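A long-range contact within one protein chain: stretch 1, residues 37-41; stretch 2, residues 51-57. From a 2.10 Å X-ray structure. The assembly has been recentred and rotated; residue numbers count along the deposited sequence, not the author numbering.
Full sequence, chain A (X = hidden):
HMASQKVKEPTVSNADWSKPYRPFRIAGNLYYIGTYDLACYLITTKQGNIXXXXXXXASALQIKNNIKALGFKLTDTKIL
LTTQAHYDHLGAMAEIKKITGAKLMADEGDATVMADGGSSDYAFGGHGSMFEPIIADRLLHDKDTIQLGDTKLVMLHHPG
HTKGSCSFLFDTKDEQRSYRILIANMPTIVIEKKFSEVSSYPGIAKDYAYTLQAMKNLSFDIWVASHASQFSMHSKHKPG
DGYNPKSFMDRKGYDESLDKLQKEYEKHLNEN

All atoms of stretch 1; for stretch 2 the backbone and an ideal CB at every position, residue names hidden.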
ATOM      1  N   ASP A  37       1.713   7.018 -10.379  1.00 23.19           N
ATOM      2  CA  ASP A  37       1.223   7.371  -9.018  1.00 22.96           C
ATOM      3  C   ASP A  37       0.704   6.223  -8.113  1.00 22.05           C
ATOM      4  O   ASP A  37       0.723   6.359  -6.900  1.00 21.70           O
ATOM      5  CB  ASP A  37       0.175   8.494  -9.046  1.00 23.74           C
ATOM      6  CG  ASP A  37      -0.008   9.166  -7.668  1.00 24.15           C
ATOM      7  OD1 ASP A  37       0.973   9.670  -7.067  1.00 24.56           O
ATOM      8  OD2 ASP A  37      -1.141   9.198  -7.172  1.00 24.22           O
ATOM      9  N   LEU A  38       0.234   5.108  -8.674  1.00 21.77           N
ATOM     10  CA  LEU A  38      -0.220   3.994  -7.816  1.00 21.03           C
ATOM     11  C   LEU A  38       0.939   3.069  -7.481  1.00 20.40           C
ATOM     12  O   LEU A  38       1.463   2.364  -8.330  1.00 20.02           O
ATOM     13  CB  LEU A  38      -1.428   3.256  -8.406  1.00 21.10           C
ATOM     14  CG  LEU A  38      -2.546   4.216  -8.836  1.00 21.76           C
ATOM     15  CD1 LEU A  38      -3.755   3.464  -9.378  1.00 21.80           C
ATOM     16  CD2 LEU A  38      -2.956   5.087  -7.648  1.00 21.57           C
ATOM     17  N   ALA A  39       1.350   3.102  -6.223  1.00 20.29           N
ATOM     18  CA  ALA A  39       2.601   2.468  -5.803  1.00 20.19           C
ATOM     19  C   ALA A  39       2.365   1.009  -5.515  1.00 20.33           C
ATOM     20  O   ALA A  39       1.480   0.641  -4.724  1.00 20.77           O
ATOM     21  CB  ALA A  39       3.167   3.169  -4.586  1.00 20.28           C
ATOM     22  N   CYS A  40       3.137   0.175  -6.199  1.00 20.30           N
ATOM     23  CA  CYS A  40       3.132  -1.267  -5.991  1.00 19.90           C
ATOM     24  C   CYS A  40       4.573  -1.677  -5.786  1.00 19.30           C
ATOM     25  O   CYS A  40       5.496  -1.111  -6.414  1.00 19.02           O
ATOM     26  CB  CYS A  40       2.576  -1.977  -7.215  1.00 20.62           C
ATOM     27  SG  CYS A  40       0.957  -1.331  -7.665  1.00 22.67           S
ATOM     28  N   TYR A  41       4.764  -2.666  -4.930  1.00 18.64           N
ATOM     29  CA  TYR A  41       6.101  -3.055  -4.543  1.00 18.67           C
ATOM     30  C   TYR A  41       6.279  -4.542  -4.692  1.00 18.78           C
ATOM     31  O   TYR A  41       5.322  -5.320  -4.513  1.00 18.85           O
ATOM     32  CB  TYR A  41       6.384  -2.617  -3.100  1.00 18.73           C
ATOM     33  CG  TYR A  41       6.190  -1.130  -2.897  1.00 18.76           C
ATOM     34  CD1 TYR A  41       7.176  -0.218  -3.270  1.00 18.87           C
ATOM     35  CD2 TYR A  41       5.009  -0.640  -2.340  1.00 18.81           C
ATOM     36  CE1 TYR A  41       6.994   1.148  -3.092  1.00 19.04           C
ATOM     37  CE2 TYR A  41       4.803   0.718  -2.183  1.00 18.95           C
ATOM     38  CZ  TYR A  41       5.808   1.613  -2.545  1.00 19.08           C
ATOM     39  OH  TYR A  41       5.597   2.965  -2.368  1.00 19.35           O
ATOM     40  N   UNK A  51       4.162  -9.270  -3.496  1.00 19.56           N
ATOM     41  CA  UNK A  51       3.665  -8.074  -4.178  1.00 19.44           C
ATOM     42  C   UNK A  51       2.800  -7.329  -3.186  1.00 19.08           C
ATOM     43  O   UNK A  51       1.943  -7.954  -2.543  1.00 18.93           O
ATOM     44  CB  UNK A  51       2.887  -8.418  -5.450  1.00 19.44           C
ATOM     45  N   UNK A  52       3.041  -6.016  -3.032  1.00 18.99           N
ATOM     46  CA  UNK A  52       2.224  -5.158  -2.149  1.00 18.72           C
ATOM     47  C   UNK A  52       1.473  -4.186  -3.046  1.00 18.76           C
ATOM     48  O   UNK A  52       2.112  -3.427  -3.802  1.00 18.92           O
ATOM     49  CB  UNK A  52       3.078  -4.415  -1.120  1.00 18.72           C
ATOM     50  N   UNK A  53       0.138  -4.257  -3.021  1.00 18.68           N
ATOM     51  CA  UNK A  53      -0.748  -3.450  -3.871  1.00 18.81           C
ATOM     52  C   UNK A  53      -0.780  -3.786  -5.339  1.00 19.22           C
ATOM     53  O   UNK A  53       0.172  -4.316  -5.878  1.00 19.69           O
ATOM     54  CB  UNK A  53      -0.353  -1.978  -3.741  1.00 18.81           C
ATOM     55  N   UNK A  54      -1.888  -3.450  -5.986  1.00 19.81           N
ATOM     56  CA  UNK A  54      -1.930  -3.300  -7.454  1.00 20.59           C
ATOM     57  C   UNK A  54      -2.352  -1.846  -7.771  1.00 20.97           C
ATOM     58  O   UNK A  54      -2.404  -1.000  -6.881  1.00 20.86           O
ATOM     59  CB  UNK A  54      -2.895  -4.305  -8.087  1.00 20.59           C
ATOM     60  N   UNK A  55      -2.584  -1.541  -9.042  1.00 21.66           N
ATOM     61  CA  UNK A  55      -3.174  -0.251  -9.404  1.00 22.21           C
ATOM     62  C   UNK A  55      -4.650  -0.486  -9.666  1.00 22.76           C
ATOM     63  O   UNK A  55      -5.278  -1.289  -8.957  1.00 22.23           O
ATOM     64  CB  UNK A  55      -2.485   0.369 -10.622  1.00 22.21           C
ATOM     65  N   UNK A  56      -5.193   0.199 -10.683  1.00 23.32           N
ATOM     66  CA  UNK A  56      -6.592   0.003 -11.095  1.00 23.99           C
ATOM     67  C   UNK A  56      -6.797  -1.352 -11.783  1.00 24.27           C
ATOM     68  O   UNK A  56      -5.840  -2.078 -12.009  1.00 23.49           O
ATOM     69  CB  UNK A  56      -7.027   1.130 -12.034  1.00 23.99           C
ATOM     70  N   UNK A  57      -8.042  -1.660 -12.160  1.00 25.15           N
ATOM     71  CA  UNK A  57      -8.338  -2.920 -12.858  1.00 26.10           C
ATOM     72  C   UNK A  57      -7.372  -3.260 -14.021  1.00 26.76           C
ATOM     73  O   UNK A  57      -6.870  -4.393 -14.074  1.00 27.59           O
ATOM     74  CB  UNK A  57      -9.767  -2.857 -13.402  1.00 26.10           C
TER

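The two stretches run nearly antiparallel, 167° apart end to end, and the contact slides from strand pairing at one end to side-chain packing at the other.

Position 51 has extended backbone angles (-110/130). Its CB points sideways, 4.1 Å from Tyr 41 O. Many side chains would suit, beta-branched ones among them. The residue is Ile 51. Its CA makes a CA-H...O contact with Tyr 41 O at 3.2 Å, while the end of its side chain leads away.

Position 52 is also extended (-113/118) and pairs with Tyr 41. Its N donates to Tyr 41 O at 2.8 Å, and Tyr 41 N donates to its O at 3.0 Å. The CB lies on the same face of the sheet as the Tyr 41 side chain, so an apolar residue such as valine, isoleucine or leucine would fit. The residue is Val 52. Its CB lies 4.2 Å from Tyr 41 CB.

Position 53 leaves the strand with a positive phi (71/155). Glycine takes such angles most easily, and asparagine tolerates a positive phi better than most residues. The CB points toward stretch 1 and lies 3.3 Å from Ala 39 O, an acceptor. A short side chain with a donor would suit. The residue is Asn 53. Its ND2 gives a weak hydrogen bond to Ala 39 O at 3.3 Å.

Position 54 points its CB away, with Cys 40 SG 4.9 Å behind it. Stretch 1 sets little demand here, and small or polar residues would do. The residue is Thr 54. Its OG1 donates to the O of position 55 at 3.0 Å. Its backbone C lies 3.4 Å from Cys 40 SG, and a water bridges its O (2.9 Å) to Ala 39 O (3.0 Å).

Position 55 has phi/psi of -100/-141, an unusual pair for a residue with a side chain. An ideal CB would sit 3.6 Å from Leu 38 CD1, which is tight. Glycine fits best, with alanine less easy. The residue is Gly 55, and Leu 38 CD1 rests 3.8 Å from its CA.

Position 56 points sideways, its CB 4.8 Å from Leu 38 CD1. A branched apolar side chain could reach back to that methyl. The residue is Leu 56. Its CG meets Leu 38 CD1 at 3.8 Å.

Position 57 is out of reach, so stretch 1 does not restrict it. The residue is Ala 57.

Stretch 2, residues 51-57: IVNTGLA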
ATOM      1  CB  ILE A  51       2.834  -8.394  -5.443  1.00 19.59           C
ATOM      2  CG1 ILE A  51       3.691  -9.128  -6.482  1.00 20.02           C
ATOM      3  CG2 ILE A  51       2.218  -7.105  -6.025  1.00 19.51           C
ATOM      4  CD1 ILE A  51       2.899  -9.778  -7.627  1.00 20.26           C
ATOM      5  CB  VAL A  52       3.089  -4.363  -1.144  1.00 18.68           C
ATOM      6  CG1 VAL A  52       2.213  -3.510  -0.227  1.00 18.47           C
ATOM      7  CG2 VAL A  52       4.010  -5.279  -0.320  1.00 18.76           C
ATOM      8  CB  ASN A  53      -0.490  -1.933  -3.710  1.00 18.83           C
ATOM      9  CG  ASN A  53      -0.701  -1.454  -2.281  1.00 18.63           C
ATOM     10  OD1 ASN A  53      -1.470  -2.067  -1.493  1.00 18.48           O
ATOM     11  ND2 ASN A  53      -0.040  -0.369  -1.926  1.00 18.66           N
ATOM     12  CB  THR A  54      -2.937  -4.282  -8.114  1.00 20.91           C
ATOM     13  OG1 THR A  54      -4.278  -3.858  -7.816  1.00 21.13           O
ATOM     14  CG2 THR A  54      -2.741  -5.675  -7.594  1.00 20.75           C
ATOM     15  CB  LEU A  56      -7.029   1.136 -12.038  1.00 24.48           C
ATOM     16  CG  LEU A  56      -6.763   2.542 -11.499  1.00 24.60           C
ATOM     17  CD1 LEU A  56      -6.685   3.583 -12.620  1.00 25.01           C
ATOM     18  CD2 LEU A  56      -7.813   2.904 -10.453  1.00 24.70           C
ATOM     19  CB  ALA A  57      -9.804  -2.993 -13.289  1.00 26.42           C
TER
HETATM   20  O   HOH W   1      -1.449   1.193  -5.265  1.00 15.74           O
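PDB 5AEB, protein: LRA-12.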